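Local coordinates for protein PCP domain (Thermobifida fusca, PDB 7KW3) that probably serves as the peptidyl carrier domain of a non-ribosomal peptide synthetase, tethering aminoacyl or peptidyl intermediates as thioesters on a phosphopantetheine arm, at residues A6-A11 / A52-S57; A11-V16 / A68-V73; Y17-G22 / V46-S51; D31-G36 / R59-H64. All blocks are in the same frame, centred on the assembly; numbering follows the deposited sequence.

Interaction 1: residues A6-A11 / A52-S57; sequences ATEAEA and AGWEIS
A CH-pi contact between A9 and W54 fastens the first turn of helix 8-21 to the short strand 54-55, on the helical bundle of the carrier-protein fold. The methyl of A9 sits squarely over the six-membered ring of the indole: CB of A9 is 3.7 Å from the centroid of that ring in W54 and just 2° off its normal, so all six ring carbons lie at nearly the same distance from it. The backbone comes down beside the methyl, with A9 CA 3.8 Å from W54 CE2. E8 adds a looser flank, its CB 4.3 Å from W54 CZ2, while E8 O and the indole NE1 stay too far apart to bond. With CG beside the backbone N and anti to the carbonyl carbon (chi1 -63°), the W54 ring reaches across to the helix.

Each half is fixed by its own local bonds. T7 is the N-cap of the helix, OG1 of T7 accepting from E10 N at 3.1 Å. On the other side G53, with its positive phi, is the C-prime residue of a Schellman motif ending helix 39-51, in which G53 N goes to R50 O and W54 N to A49 O. The strand then pairs antiparallel with 75-76, the backbones of E55 and Q75 bonding, and A9 also touches A71 of helix 67-73. The bond that ties E10 back to the loop is short and nearly straight: A6 N meets E10 OE2 at 2.8 Å from above the carboxylate plane.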
loop_
_atom_site.group_PDB
_atom_site.type_symbol
_atom_site.label_atom_id
_atom_site.label_comp_id
_atom_site.label_asym_id
_atom_site.label_seq_id
_atom_site.Cartn_x
_atom_site.Cartn_y
_atom_site.Cartn_z
ATOM N N ALA A 6 -8.843 6.984 -5.539
ATOM C CA ALA A 6 -9.189 7.797 -6.694
ATOM C C ALA A 6 -8.402 7.420 -7.938
ATOM O O ALA A 6 -8.676 7.962 -9.010
ATOM C CB ALA A 6 -8.990 9.289 -6.384
ATOM N N THR A 7 -7.433 6.519 -7.820
ATOM C CA THR A 7 -6.686 6.013 -8.962
ATOM C C THR A 7 -6.561 4.507 -8.820
ATOM O O THR A 7 -6.749 3.947 -7.735
ATOM C CB THR A 7 -5.272 6.630 -9.081
ATOM O OG1 THR A 7 -4.456 6.212 -7.971
ATOM C CG2 THR A 7 -5.341 8.138 -9.114
ATOM N N GLU A 8 -6.242 3.861 -9.940
ATOM C CA GLU A 8 -5.988 2.425 -9.947
ATOM C C GLU A 8 -4.892 2.035 -8.951
ATOM O O GLU A 8 -5.031 1.046 -8.221
ATOM C CB GLU A 8 -5.628 1.999 -11.370
ATOM C CG GLU A 8 -5.694 0.530 -11.611
ATOM C CD GLU A 8 -7.114 0.028 -11.830
ATOM O OE1 GLU A 8 -7.964 0.757 -12.403
ATOM O OE2 GLU A 8 -7.369 -1.120 -11.427
ATOM N N ALA A 9 -3.801 2.818 -8.882
ATOM C CA ALA A 9 -2.724 2.513 -7.935
ATOM C C ALA A 9 -3.198 2.628 -6.487
ATOM O O ALA A 9 -2.911 1.750 -5.664
ATOM C CB ALA A 9 -1.522 3.425 -8.171
ATOM N N GLU A 10 -3.927 3.702 -6.157
ATOM C CA GLU A 10 -4.521 3.811 -4.825
ATOM C C GLU A 10 -5.409 2.617 -4.512
ATOM O O GLU A 10 -5.318 2.044 -3.423
ATOM C CB GLU A 10 -5.313 5.113 -4.697
ATOM C CG GLU A 10 -4.435 6.342 -4.680
ATOM C CD GLU A 10 -5.203 7.637 -4.497
ATOM O OE1 GLU A 10 -4.550 8.686 -4.627
ATOM O OE2 GLU A 10 -6.430 7.622 -4.213
ATOM N N ALA A 11 -6.258 2.209 -5.464
ATOM C CA ALA A 11 -7.190 1.115 -5.206
ATOM C C ALA A 11 -6.458 -0.195 -4.985
ATOM O O ALA A 11 -6.824 -0.975 -4.097
ATOM C CB ALA A 11 -8.185 0.981 -6.355
ATOM N N ALA A 52 -0.233 -7.184 -7.556
ATOM C CA ALA A 52 -1.355 -6.365 -7.991
ATOM C C ALA A 52 -0.986 -5.366 -9.081
ATOM O O ALA A 52 -1.818 -4.530 -9.437
ATOM C CB ALA A 52 -1.965 -5.626 -6.800
ATOM N N GLY A 53 0.222 -5.427 -9.620
ATOM C CA GLY A 53 0.586 -4.606 -10.752
ATOM C C GLY A 53 1.403 -3.364 -10.455
ATOM O O GLY A 53 1.616 -2.562 -11.370
ATOM N N TRP A 54 1.885 -3.185 -9.225
ATOM C CA TRP A 54 2.533 -1.941 -8.830
ATOM C C TRP A 54 3.856 -2.218 -8.125
ATOM O O TRP A 54 3.923 -2.987 -7.158
ATOM C CB TRP A 54 1.573 -1.091 -7.972
ATOM C CG TRP A 54 0.390 -0.725 -8.818
ATOM C CD1 TRP A 54 -0.810 -1.391 -8.891
ATOM C CD2 TRP A 54 0.326 0.323 -9.797
ATOM N NE1 TRP A 54 -1.623 -0.794 -9.824
ATOM C CE2 TRP A 54 -0.955 0.256 -10.396
ATOM C CE3 TRP A 54 1.218 1.325 -10.208
ATOM C CZ2 TRP A 54 -1.364 1.145 -11.398
ATOM C CZ3 TRP A 54 0.811 2.214 -11.205
ATOM C CH2 TRP A 54 -0.473 2.114 -11.791
ATOM N N GLU A 55 4.907 -1.586 -8.631
ATOM C CA GLU A 55 6.270 -1.775 -8.160
ATOM C C GLU A 55 6.593 -0.708 -7.125
ATOM O O GLU A 55 6.587 0.484 -7.443
ATOM C CB GLU A 55 7.250 -1.682 -9.326
ATOM C CG GLU A 55 7.941 -2.965 -9.641
ATOM C CD GLU A 55 9.175 -2.759 -10.483
ATOM O OE1 GLU A 55 10.280 -3.074 -9.998
ATOM O OE2 GLU A 55 9.040 -2.285 -11.631
ATOM N N ILE A 56 6.880 -1.136 -5.897
ATOM C CA ILE A 56 7.360 -0.251 -4.846
ATOM C C ILE A 56 8.515 -0.932 -4.129
ATOM O O ILE A 56 8.743 -2.136 -4.269
ATOM C CB ILE A 56 6.265 0.117 -3.826
ATOM C CG1 ILE A 56 5.586 -1.150 -3.312
ATOM C CG2 ILE A 56 5.268 1.089 -4.443
ATOM C CD1 ILE A 56 4.603 -0.917 -2.186
ATOM N N SER A 57 9.243 -0.140 -3.348
ATOM C CA SER A 57 10.279 -0.644 -2.459
ATOM C C SER A 57 9.872 -0.483 -0.999
ATOM O O SER A 57 8.998 0.321 -0.647
ATOM C CB SER A 57 11.602 0.085 -2.686
ATOM O OG SER A 57 11.520 1.400 -2.151
#

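Interaction 2: residues A11-V16 / A68-V73; sequences AALCAV and ADLAAV
L13 keeps CG beside its backbone N (chi1 -73°) and carries CD1 on anti to CA (chi2 175°), an extended shape that pushes this one methyl out of helix 8-21 onto L70 and A71. L70 has the other rotation, CG lying anti to N (chi1 -176°) and beside the carbonyl carbon, which turns its side chain along the approaching methyl.

L13 CD1 does all the touching for its segment. CD1 of L13 is 3.7 Å from L70 CG, with L70 CB and CD2 only slightly farther off, so it rests alongside that leucine at its branch point. Next to this it drops onto the backbone, with L13 CD1 3.5 Å from A71 N and 3.6 Å from A71 CA, and the A71 methyl finishes the seat, its CB 4.0 Å from CD1 of L13. Because A71 ends at CB, the leucine methyl can come down onto the main chain, and the two helices approach to 7.0 Å between L13 CA and A71 CA.

This is a buried helix-helix contact of the four-helix carrier-protein bundle in which the touching side chains are all apolar, joining its long first helix to helix 67-73 close to the centre of the chain. L70 is shared widely there: it also touches Y17 of the first helix, H60 and V61 of helix 58-63, and I56. L13 turns its second branch the other way, to helix 39-51, where CD2 of L13 lies 3.9 Å from A49 CB.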
loop_
_atom_site.group_PDB
_atom_site.type_symbol
_atom_site.label_atom_id
_atom_site.label_comp_id
_atom_site.label_asym_id
_atom_site.label_seq_id
_atom_site.Cartn_x
_atom_site.Cartn_y
_atom_site.Cartn_z
ATOM N N ALA A 11 -6.258 2.209 -5.464
ATOM C CA ALA A 11 -7.190 1.115 -5.206
ATOM C C ALA A 11 -6.458 -0.195 -4.985
ATOM O O ALA A 11 -6.824 -0.975 -4.097
ATOM C CB ALA A 11 -8.185 0.981 -6.355
ATOM N N ALA A 12 -5.414 -0.447 -5.773
ATOM C CA ALA A 12 -4.644 -1.664 -5.578
ATOM C C ALA A 12 -3.963 -1.665 -4.212
ATOM O O ALA A 12 -3.996 -2.676 -3.497
ATOM C CB ALA A 12 -3.627 -1.821 -6.705
ATOM N N LEU A 13 -3.382 -0.526 -3.812
ATOM C CA LEU A 13 -2.660 -0.485 -2.541
ATOM C C LEU A 13 -3.613 -0.553 -1.348
ATOM O O LEU A 13 -3.291 -1.185 -0.334
ATOM C CB LEU A 13 -1.769 0.763 -2.466
ATOM C CG LEU A 13 -0.508 0.734 -3.339
ATOM C CD1 LEU A 13 0.239 2.050 -3.303
ATOM C CD2 LEU A 13 0.395 -0.396 -2.921
ATOM N N CYS A 14 -4.786 0.087 -1.444
ATOM C CA CYS A 14 -5.802 -0.081 -0.407
ATOM C C CYS A 14 -6.104 -1.555 -0.179
ATOM O O CYS A 14 -6.125 -2.033 0.961
ATOM C CB CYS A 14 -7.098 0.649 -0.782
ATOM S SG CYS A 14 -7.070 2.436 -0.636
ATOM N N ALA A 15 -6.357 -2.287 -1.261
ATOM C CA ALA A 15 -6.700 -3.693 -1.130
ATOM C C ALA A 15 -5.552 -4.473 -0.510
ATOM O O ALA A 15 -5.770 -5.334 0.352
ATOM C CB ALA A 15 -7.086 -4.267 -2.497
ATOM N N VAL A 16 -4.315 -4.161 -0.914
ATOM C CA VAL A 16 -3.158 -4.890 -0.406
ATOM C C VAL A 16 -2.891 -4.537 1.058
ATOM O O VAL A 16 -2.554 -5.416 1.859
ATOM C CB VAL A 16 -1.932 -4.631 -1.303
ATOM C CG1 VAL A 16 -0.667 -5.182 -0.657
ATOM C CG2 VAL A 16 -2.133 -5.282 -2.662
ATOM N N ALA A 68 -2.168 7.029 -0.523
ATOM C CA ALA A 68 -2.158 7.957 -1.651
ATOM C C ALA A 68 -0.742 8.418 -1.975
ATOM O O ALA A 68 -0.388 8.586 -3.148
ATOM C CB ALA A 68 -3.067 9.160 -1.364
ATOM N N ASP A 69 0.081 8.646 -0.949
ATOM C CA ASP A 69 1.463 9.039 -1.193
ATOM C C ASP A 69 2.267 7.895 -1.803
ATOM O O ASP A 69 3.090 8.113 -2.699
ATOM C CB ASP A 69 2.095 9.511 0.112
ATOM C CG ASP A 69 1.425 10.754 0.652
ATOM O OD1 ASP A 69 0.970 11.573 -0.178
ATOM O OD2 ASP A 69 1.343 10.899 1.894
ATOM N N LEU A 70 2.034 6.668 -1.328
ATOM C CA LEU A 70 2.749 5.518 -1.860
ATOM C C LEU A 70 2.359 5.262 -3.313
ATOM O O LEU A 70 3.215 4.936 -4.146
ATOM C CB LEU A 70 2.474 4.295 -0.976
ATOM C CG LEU A 70 3.221 3.008 -1.319
ATOM C CD1 LEU A 70 4.734 3.248 -1.282
ATOM C CD2 LEU A 70 2.825 1.896 -0.355
ATOM N N ALA A 71 1.071 5.431 -3.640
ATOM C CA ALA A 71 0.623 5.237 -5.014
ATOM C C ALA A 71 1.311 6.205 -5.960
ATOM O O ALA A 71 1.568 5.862 -7.118
ATOM C CB ALA A 71 -0.897 5.394 -5.099
ATOM N N ALA A 72 1.643 7.406 -5.478
ATOM C CA ALA A 72 2.238 8.414 -6.347
ATOM C C ALA A 72 3.683 8.084 -6.730
ATOM O O ALA A 72 4.148 8.534 -7.786
ATOM C CB ALA A 72 2.168 9.792 -5.680
ATOM N N VAL A 73 4.420 7.332 -5.898
ATOM C CA VAL A 73 5.777 6.924 -6.280
ATOM C C VAL A 73 5.845 5.537 -6.907
ATOM O O VAL A 73 6.907 5.171 -7.440
ATOM C CB VAL A 73 6.771 6.974 -5.098
ATOM C CG1 VAL A 73 6.934 8.400 -4.598
ATOM C CG2 VAL A 73 6.337 6.042 -3.987
#

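Interaction 3: residues Y17-G22 / V46-S51; sequences YAEVLG and VHRARS
E19 and R48 meet as a salt bridge, with V20 packed against the arginine's aliphatic part. OE1 of E19 stands 3.5 Å from NH1 of R48, a long ionic contact rather than a hydrogen bond, although the carboxylate and guanidinium planes are only 7° apart. The closest touch is lower on the arginine, where E19 OE1 comes within 3.1 Å of R48 CD. That same methylene is met by a V20 methyl, CG2 of V20 lying 3.6 Å from CD of R48.

E19 runs out extended, CG anti to N (chi1 174°), and crosses R48 at about a right angle, while R48 is bent at chi3, and NH1 is its guanidinium atom nearest the carboxylate. A leucine at R48 would remove the guanidinium, is likely to leave E19 without this ionic mate, and would probably give V20 a shorter surface to lie on.

E19 is at the surface and V20 is buried, so the contact runs from the solvent-facing rim inward. Beneath it V16 packs on R48, and V20 also touches L41 and R44. Helices 8-21 and 39-51 of the four-helix carrier-protein bundle are thus joined along their flanks, one turn before helix 39-51 ends and the chain leads into strand 54-55.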
loop_
_atom_site.group_PDB
_atom_site.type_symbol
_atom_site.label_atom_id
_atom_site.label_comp_id
_atom_site.label_asym_id
_atom_site.label_seq_id
_atom_site.Cartn_x
_atom_site.Cartn_y
_atom_site.Cartn_z
ATOM N N TYR A 17 -3.043 -3.258 1.435
ATOM C CA TYR A 17 -2.968 -2.883 2.849
ATOM C C TYR A 17 -3.944 -3.699 3.681
ATOM O O TYR A 17 -3.587 -4.232 4.737
ATOM C CB TYR A 17 -3.296 -1.407 3.054
ATOM C CG TYR A 17 -2.177 -0.407 2.939
ATOM C CD1 TYR A 17 -1.234 -0.489 1.923
ATOM C CD2 TYR A 17 -2.112 0.672 3.815
ATOM C CE1 TYR A 17 -0.234 0.461 1.802
ATOM C CE2 TYR A 17 -1.119 1.627 3.703
ATOM C CZ TYR A 17 -0.186 1.522 2.693
ATOM O OH TYR A 17 0.792 2.483 2.573
ATOM N N ALA A 18 -5.200 -3.768 3.237
ATOM C CA ALA A 18 -6.212 -4.488 3.997
ATOM C C ALA A 18 -5.851 -5.961 4.113
ATOM O O ALA A 18 -5.975 -6.555 5.189
ATOM C CB ALA A 18 -7.584 -4.311 3.344
ATOM N N GLU A 19 -5.369 -6.556 3.021
ATOM C CA GLU A 19 -5.019 -7.969 3.054
ATOM C C GLU A 19 -3.812 -8.217 3.953
ATOM O O GLU A 19 -3.801 -9.171 4.739
ATOM C CB GLU A 19 -4.748 -8.468 1.634
ATOM C CG GLU A 19 -4.241 -9.907 1.570
ATOM C CD GLU A 19 -3.385 -10.167 0.328
ATOM O OE1 GLU A 19 -2.595 -11.138 0.345
ATOM O OE2 GLU A 19 -3.492 -9.399 -0.662
ATOM N N VAL A 20 -2.795 -7.357 3.864
ATOM C CA VAL A 20 -1.564 -7.570 4.620
ATOM C C VAL A 20 -1.788 -7.295 6.099
ATOM O O VAL A 20 -1.280 -8.020 6.960
ATOM C CB VAL A 20 -0.431 -6.692 4.046
ATOM C CG1 VAL A 20 0.680 -6.509 5.049
ATOM C CG2 VAL A 20 0.116 -7.306 2.775
ATOM N N LEU A 21 -2.542 -6.242 6.421
ATOM C CA LEU A 21 -2.796 -5.876 7.808
ATOM C C LEU A 21 -3.938 -6.668 8.432
ATOM O O LEU A 21 -4.189 -6.513 9.632
ATOM C CB LEU A 21 -3.095 -4.376 7.919
ATOM C CG LEU A 21 -1.954 -3.432 7.543
ATOM C CD1 LEU A 21 -2.493 -2.035 7.287
ATOM C CD2 LEU A 21 -0.903 -3.408 8.641
ATOM N N GLY A 22 -4.623 -7.515 7.663
ATOM C CA GLY A 22 -5.720 -8.291 8.218
ATOM C C GLY A 22 -6.994 -7.511 8.453
ATOM O O GLY A 22 -7.819 -7.924 9.265
ATOM N N VAL A 46 5.215 -5.119 -0.170
ATOM C CA VAL A 46 5.985 -4.960 -1.406
ATOM C C VAL A 46 5.679 -6.089 -2.390
ATOM O O VAL A 46 5.388 -5.839 -3.566
ATOM C CB VAL A 46 7.493 -4.878 -1.098
ATOM C CG1 VAL A 46 8.318 -5.051 -2.386
ATOM C CG2 VAL A 46 7.835 -3.565 -0.396
ATOM N N HIS A 47 5.755 -7.348 -1.928
ATOM C CA HIS A 47 5.446 -8.497 -2.786
ATOM C C HIS A 47 4.025 -8.438 -3.327
ATOM O O HIS A 47 3.789 -8.726 -4.505
ATOM C CB HIS A 47 5.591 -9.813 -2.021
ATOM C CG HIS A 47 6.939 -10.041 -1.424
ATOM N ND1 HIS A 47 8.104 -9.607 -2.024
ATOM C CD2 HIS A 47 7.312 -10.677 -0.288
ATOM C CE1 HIS A 47 9.138 -9.967 -1.281
ATOM N NE2 HIS A 47 8.686 -10.618 -0.223
ATOM N N ARG A 48 3.056 -8.144 -2.464
ATOM C CA ARG A 48 1.670 -8.251 -2.891
ATOM C C ARG A 48 1.282 -7.080 -3.780
ATOM O O ARG A 48 0.472 -7.245 -4.697
ATOM C CB ARG A 48 0.759 -8.389 -1.666
ATOM C CG ARG A 48 0.698 -9.843 -1.152
ATOM C CD ARG A 48 0.309 -9.999 0.329
ATOM N NE ARG A 48 1.038 -11.118 0.953
ATOM C CZ ARG A 48 0.784 -11.659 2.152
ATOM N NH1 ARG A 48 -0.215 -11.215 2.918
ATOM N NH2 ARG A 48 1.541 -12.666 2.586
ATOM N N ALA A 49 1.897 -5.915 -3.561
ATOM C CA ALA A 49 1.711 -4.795 -4.475
ATOM C C ALA A 49 2.198 -5.145 -5.876
ATOM O O ALA A 49 1.534 -4.830 -6.872
ATOM C CB ALA A 49 2.443 -3.557 -3.944
ATOM N N ARG A 50 3.352 -5.806 -5.974
ATOM C CA ARG A 50 3.825 -6.218 -7.285
ATOM C C ARG A 50 2.849 -7.198 -7.926
ATOM O O ARG A 50 2.534 -7.076 -9.117
ATOM C CB ARG A 50 5.234 -6.820 -7.186
ATOM C CG ARG A 50 5.623 -7.652 -8.389
ATOM C CD ARG A 50 7.050 -8.160 -8.297
ATOM N NE ARG A 50 7.962 -7.136 -8.793
ATOM C CZ ARG A 50 8.237 -6.946 -10.085
ATOM N NH1 ARG A 50 7.677 -7.723 -11.018
ATOM N NH2 ARG A 50 9.084 -5.985 -10.449
ATOM N N SER A 51 2.342 -8.168 -7.152
ATOM C CA SER A 51 1.324 -9.068 -7.690
ATOM C C SER A 51 0.112 -8.297 -8.198
ATOM O O SER A 51 -0.497 -8.699 -9.189
ATOM C CB SER A 51 0.878 -10.089 -6.639
ATOM O OG SER A 51 1.942 -10.931 -6.241
#

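Interaction 4: residues D31-G36 / R59-H64; sequences DFFALG and RHVFRH
V61 meets both phenylalanines of the loop segment with one methyl: CG1 of V61 is 3.8 Å from F32 CD2 and 3.9 Å from F33 CE2. Its carbonyl is used too, V61 O lying 3.6 Å from F33 CE2 at the edge of that ring, near its plane.

Next comes F62, whose ring face receives the far end of F33. CZ of F33 stands 3.5 Å above the F62 plane, offset toward the rim, and the rings are inclined at 35°. F32 CD2 covers a face of F33 over its centre. Replacing F33 by an alanine would probably leave the F62 face without its partner, strip the V61 methyl of one of its two aromatic neighbours and open a gap beside F32.

In the carrier-protein fold, D31-G36 belongs to the long loop between helices 8-21 and 39-51, and G36 starts the Gly-Gly-Asp-Ser signature whose serine, in this family, bears the phosphopantetheine. The contact packs this loop on the short helix 58-63. An Asx motif holds the loop's shape, D31 OD1 accepting from A34 N at 2.9 Å, and a type I turn from F33 to G36 overlaps it.

H64 is the first residue past the helix, and just after it P65 bonds to the F32 backbone and touches F33.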
loop_
_atom_site.group_PDB
_atom_site.type_symbol
_atom_site.label_atom_id
_atom_site.label_comp_id
_atom_site.label_asym_id
_atom_site.label_seq_id
_atom_site.Cartn_x
_atom_site.Cartn_y
_atom_site.Cartn_z
ATOM N N ASP A 31 -2.481 5.229 6.950
ATOM C CA ASP A 31 -1.053 5.187 7.236
ATOM C C ASP A 31 -0.689 3.756 7.599
ATOM O O ASP A 31 -1.218 3.211 8.577
ATOM C CB ASP A 31 -0.703 6.140 8.382
ATOM C CG ASP A 31 0.799 6.215 8.659
ATOM O OD1 ASP A 31 1.421 5.167 8.945
ATOM O OD2 ASP A 31 1.355 7.336 8.595
ATOM N N PHE A 32 0.232 3.164 6.832
ATOM C CA PHE A 32 0.545 1.745 7.000
ATOM C C PHE A 32 1.042 1.438 8.414
ATOM O O PHE A 32 0.626 0.444 9.023
ATOM C CB PHE A 32 1.572 1.317 5.951
ATOM C CG PHE A 32 1.813 -0.164 5.894
ATOM C CD1 PHE A 32 0.837 -1.025 5.406
ATOM C CD2 PHE A 32 3.029 -0.700 6.300
ATOM C CE1 PHE A 32 1.063 -2.396 5.337
ATOM C CE2 PHE A 32 3.264 -2.073 6.226
ATOM C CZ PHE A 32 2.276 -2.922 5.746
ATOM N N PHE A 33 1.897 2.297 8.970
ATOM C CA PHE A 33 2.428 2.018 10.300
ATOM C C PHE A 33 1.464 2.423 11.407
ATOM O O PHE A 33 1.467 1.804 12.477
ATOM C CB PHE A 33 3.796 2.686 10.458
ATOM C CG PHE A 33 4.797 2.157 9.483
ATOM C CD1 PHE A 33 5.431 0.935 9.716
ATOM C CD2 PHE A 33 5.023 2.819 8.286
ATOM C CE1 PHE A 33 6.318 0.412 8.791
ATOM C CE2 PHE A 33 5.912 2.305 7.352
ATOM C CZ PHE A 33 6.562 1.094 7.606
ATOM N N ALA A 34 0.610 3.417 11.173
ATOM C CA ALA A 34 -0.423 3.710 12.159
ATOM C C ALA A 34 -1.397 2.548 12.309
ATOM O O ALA A 34 -2.008 2.388 13.370
ATOM C CB ALA A 34 -1.170 4.989 11.777
ATOM N N LEU A 35 -1.557 1.736 11.264
ATOM C CA LEU A 35 -2.477 0.605 11.257
ATOM C C LEU A 35 -1.816 -0.697 11.684
ATOM O O LEU A 35 -2.429 -1.762 11.559
ATOM C CB LEU A 35 -3.085 0.437 9.864
ATOM C CG LEU A 35 -4.036 1.560 9.494
ATOM C CD1 LEU A 35 -4.610 1.300 8.128
ATOM C CD2 LEU A 35 -5.130 1.629 10.546
ATOM N N GLY A 36 -0.578 -0.638 12.161
ATOM C CA GLY A 36 0.111 -1.810 12.649
ATOM C C GLY A 36 1.230 -2.339 11.774
ATOM O O GLY A 36 1.705 -3.452 12.026
ATOM N N ARG A 59 11.766 0.976 1.096
ATOM C CA ARG A 59 12.088 2.370 1.386
ATOM C C ARG A 59 10.932 3.299 1.024
ATOM O O ARG A 59 10.675 4.282 1.729
ATOM C CB ARG A 59 13.373 2.790 0.661
ATOM C CG ARG A 59 14.617 2.506 1.480
ATOM C CD ARG A 59 15.887 3.056 0.878
ATOM N NE ARG A 59 17.023 2.627 1.685
ATOM C CZ ARG A 59 17.635 1.453 1.553
ATOM N NH1 ARG A 59 17.232 0.591 0.627
ATOM N NH2 ARG A 59 18.660 1.147 2.341
ATOM N N HIS A 60 10.220 3.008 -0.068
ATOM C CA HIS A 60 9.032 3.791 -0.406
ATOM C C HIS A 60 7.998 3.735 0.712
ATOM O O HIS A 60 7.407 4.760 1.081
ATOM C CB HIS A 60 8.417 3.289 -1.717
ATOM C CG HIS A 60 9.258 3.560 -2.922
ATOM N ND1 HIS A 60 9.238 2.753 -4.038
ATOM C CD2 HIS A 60 10.138 4.556 -3.190
ATOM C CE1 HIS A 60 10.067 3.241 -4.945
ATOM N NE2 HIS A 60 10.627 4.333 -4.456
ATOM N N VAL A 61 7.768 2.544 1.268
ATOM C CA VAL A 61 6.764 2.400 2.314
ATOM C C VAL A 61 7.160 3.192 3.555
ATOM O O VAL A 61 6.344 3.928 4.123
ATOM C CB VAL A 61 6.545 0.913 2.631
ATOM C CG1 VAL A 61 5.600 0.746 3.826
ATOM C CG2 VAL A 61 6.022 0.195 1.379
ATOM N N PHE A 62 8.423 3.076 3.982
ATOM C CA PHE A 62 8.841 3.791 5.182
ATOM C C PHE A 62 8.803 5.298 4.968
ATOM O O PHE A 62 8.442 6.047 5.882
ATOM C CB PHE A 62 10.233 3.318 5.620
ATOM C CG PHE A 62 10.215 1.983 6.332
ATOM C CD1 PHE A 62 10.036 1.913 7.712
ATOM C CD2 PHE A 62 10.350 0.803 5.624
ATOM C CE1 PHE A 62 10.007 0.685 8.371
ATOM C CE2 PHE A 62 10.323 -0.415 6.262
ATOM C CZ PHE A 62 10.148 -0.479 7.645
ATOM N N ARG A 63 9.121 5.756 3.761
ATOM C CA ARG A 63 9.129 7.187 3.490
ATOM C C ARG A 63 7.729 7.727 3.161
ATOM O O ARG A 63 7.440 8.889 3.454
ATOM C CB ARG A 63 10.134 7.471 2.363
ATOM C CG ARG A 63 9.991 8.811 1.688
ATOM C CD ARG A 63 10.966 9.865 2.193
ATOM N NE ARG A 63 10.499 11.192 1.789
ATOM C CZ ARG A 63 11.191 12.317 1.927
ATOM N NH1 ARG A 63 12.409 12.296 2.460
ATOM N NH2 ARG A 63 10.660 13.465 1.524
ATOM N N HIS A 64 6.837 6.910 2.596
ATOM C CA HIS A 64 5.498 7.359 2.197
ATOM C C HIS A 64 4.454 6.362 2.676
ATOM O O HIS A 64 3.865 5.635 1.872
ATOM C CB HIS A 64 5.396 7.524 0.681
ATOM C CG HIS A 64 6.477 8.374 0.099
ATOM N ND1 HIS A 64 6.576 9.726 0.350
ATOM C CD2 HIS A 64 7.507 8.065 -0.724
ATOM C CE1 HIS A 64 7.621 10.214 -0.294
ATOM N NE2 HIS A 64 8.199 9.229 -0.958
#

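How the interactions relate
Helix 8-21 comes first and serves three contacts in turn. Its start is joined to strand 54-55 by interaction 1, its middle to helix 67-73 by interaction 2, and its last turns to helix 39-51 by interaction 3. Interaction 2 closes the widest loop and encloses both interactions 3 and 4, while interaction 1 encloses interaction 3 alone. Interaction 4, between the loop 31-36 and helix 58-63, crosses interactions 1 and 3, and interactions 1 and 2 cross as well. A11 is shared by the first two. Further packing links them: A12 CB lies 3.6 Å from W54 CD1, and F32 meets Y17 edge-to-face, tying interaction 4 to the first helix.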